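PDB 6YXQ: activating signal cointegrator 1 complex subunit 2 from Homo sapiens, which binds polyubiquitin chains and recruits ASCC3 and ALKBH3 to sites of DNA damage, and also takes part in rescuing stalled ribosomes. Local coordinates for residues Lys365-Leu368 / Arg369-Ala373. Residues are numbered along the deposited sequence; the frame is centred on the assembly and turned at random.
Sequences KRFL and RDYDA
Arg-369 N donates to Lys-365 O at 2.9 Å and starts the i to i+4 backbone bonding of helix 365-374. The side chain of Arg-369 runs back along the helix beside Arg-366. One face of its guanidinium lies against the CD methylene of Arg-366, with NH1 of Arg-369 3.6 Å from that carbon. The like-charged groups are near each other but do not touch.

Asp-370 N bonds to Arg-366 O, and the two side chains form a salt bridge one turn apart. Arg-366 NE reaches Asp-370 OD2 at 2.7 Å in a nearly straight bond (168°). The oxygen sits at the edge of the guanidinium, in its plane, and is met on its syn side, from out of the carboxylate plane. The carboxylate itself is turned 68° from the guanidinium plane. NH2 of Arg-366 adds a weak bond to the same oxygen. The bend of Arg-366 at chi2 (59°) swings NE toward the acid. Tyr-287 OH also bonds to OD2, and Glu-295 pairs with Arg-366 NH2. Replacing Arg-366 by alanine is likely to leave Asp-370 and Glu-295 without their shared cation.

Tyr-371 N bonds to Phe-367 O. Its CB sits over one face of the Phe-367 ring, 4.2 Å from the centroid, as a CH-pi contact. The two rings point the same way, their planes near parallel but slid apart, so they barely overlap.

Asp-372 N bonds to Leu-368 O at 2.8 Å. Its carboxylate turns elsewhere, to Val-377 N and Trp-407 NE1.

This is a short alpha-helix with an i to i+4 Arg-Asp salt bridge, packed among helices 279-300, 306-340 and 394-408 in the helical N-terminal part of ASCC2, with Phe-327 edge-to-face to both rings.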
loop_
_atom_site.group_PDB
_atom_site.type_symbol
_atom_site.label_atom_id
_atom_site.label_comp_id
_atom_site.label_asym_id
_atom_site.label_seq_id
_atom_site.Cartn_x
_atom_site.Cartn_y
_atom_site.Cartn_z
ATOM N N LYS B 365 -15.637 -1.614 34.053
ATOM C CA LYS B 365 -17.074 -1.792 33.844
ATOM C C LYS B 365 -17.546 -1.172 32.531
ATOM O O LYS B 365 -18.394 -1.751 31.841
ATOM C CB LYS B 365 -17.851 -1.214 35.024
ATOM C CG LYS B 365 -17.590 -1.915 36.353
ATOM C CD LYS B 365 -18.139 -1.101 37.527
ATOM C CE LYS B 365 -19.670 -1.120 37.571
ATOM N NZ LYS B 365 -20.216 -0.358 38.729
ATOM N N ARG B 366 -17.014 -0.006 32.162
ATOM C CA ARG B 366 -17.427 0.621 30.908
ATOM C C ARG B 366 -16.982 -0.207 29.711
ATOM O O ARG B 366 -17.752 -0.431 28.770
ATOM C CB ARG B 366 -16.867 2.041 30.813
ATOM C CG ARG B 366 -16.943 2.646 29.416
ATOM C CD ARG B 366 -18.373 2.717 28.911
ATOM N NE ARG B 366 -18.431 3.126 27.515
ATOM C CZ ARG B 366 -18.632 4.379 27.119
ATOM N NH1 ARG B 366 -18.800 5.339 28.022
ATOM N NH2 ARG B 366 -18.668 4.672 25.824
ATOM N N PHE B 367 -15.730 -0.662 29.718
ATOM C CA PHE B 367 -15.289 -1.550 28.654
ATOM C C PHE B 367 -16.079 -2.848 28.667
ATOM O O PHE B 367 -16.433 -3.377 27.610
ATOM C CB PHE B 367 -13.801 -1.845 28.784
ATOM C CG PHE B 367 -13.367 -3.043 28.003
ATOM C CD1 PHE B 367 -13.149 -2.951 26.641
ATOM C CD2 PHE B 367 -13.201 -4.271 28.623
ATOM C CE1 PHE B 367 -12.758 -4.055 25.911
ATOM C CE2 PHE B 367 -12.811 -5.378 27.898
ATOM C CZ PHE B 367 -12.590 -5.269 26.541
ATOM N N LEU B 368 -16.350 -3.392 29.857
ATOM C CA LEU B 368 -17.087 -4.646 29.932
ATOM C C LEU B 368 -18.468 -4.500 29.315
ATOM O O LEU B 368 -18.910 -5.356 28.543
ATOM C CB LEU B 368 -17.198 -5.113 31.382
ATOM C CG LEU B 368 -16.556 -6.465 31.698
ATOM C CD1 LEU B 368 -16.911 -6.881 33.114
ATOM C CD2 LEU B 368 -16.975 -7.531 30.694
ATOM N N ARG B 369 -19.157 -3.408 29.639
ATOM C CA ARG B 369 -20.514 -3.193 29.146
ATOM C C ARG B 369 -20.544 -3.152 27.622
ATOM O O ARG B 369 -21.309 -3.884 26.984
ATOM C CB ARG B 369 -21.060 -1.902 29.757
ATOM C CG ARG B 369 -22.385 -1.411 29.220
ATOM C CD ARG B 369 -22.545 0.090 29.480
ATOM N NE ARG B 369 -21.806 0.550 30.656
ATOM C CZ ARG B 369 -21.490 1.820 30.889
ATOM N NH1 ARG B 369 -21.844 2.761 30.020
ATOM N NH2 ARG B 369 -20.816 2.148 31.985
ATOM N N ASP B 370 -19.685 -2.324 27.022
ATOM C CA ASP B 370 -19.637 -2.184 25.567
ATOM C C ASP B 370 -19.183 -3.478 24.892
ATOM O O ASP B 370 -19.766 -3.910 23.880
ATOM C CB ASP B 370 -18.698 -1.031 25.199
ATOM C CG ASP B 370 -19.199 0.326 25.695
ATOM O OD1 ASP B 370 -20.332 0.410 26.226
ATOM O OD2 ASP B 370 -18.448 1.314 25.563
ATOM N N TYR B 371 -18.140 -4.109 25.440
ATOM C CA TYR B 371 -17.649 -5.364 24.883
ATOM C C TYR B 371 -18.715 -6.447 24.930
ATOM O O TYR B 371 -18.856 -7.221 23.982
ATOM C CB TYR B 371 -16.401 -5.836 25.631
ATOM C CG TYR B 371 -15.973 -7.221 25.207
ATOM C CD1 TYR B 371 -15.302 -7.417 24.011
ATOM C CD2 TYR B 371 -16.262 -8.332 25.983
ATOM C CE1 TYR B 371 -14.923 -8.675 23.602
ATOM C CE2 TYR B 371 -15.884 -9.598 25.580
ATOM C CZ TYR B 371 -15.212 -9.761 24.386
ATOM O OH TYR B 371 -14.828 -11.013 23.965
ATOM N N ASP B 372 -19.441 -6.552 26.046
ATOM C CA ASP B 372 -20.529 -7.514 26.137
ATOM C C ASP B 372 -21.635 -7.184 25.146
ATOM O O ASP B 372 -22.243 -8.088 24.561
ATOM C CB ASP B 372 -21.079 -7.542 27.558
ATOM C CG ASP B 372 -22.125 -8.613 27.749
ATOM O OD1 ASP B 372 -21.786 -9.808 27.614
ATOM O OD2 ASP B 372 -23.290 -8.256 28.023
ATOM N N ALA B 373 -21.912 -5.893 24.946
ATOM C CA ALA B 373 -22.915 -5.509 23.962
ATOM C C ALA B 373 -22.540 -6.014 22.576
ATOM O O ALA B 373 -23.413 -6.444 21.811
ATOM C CB ALA B 373 -23.095 -3.992 23.953
#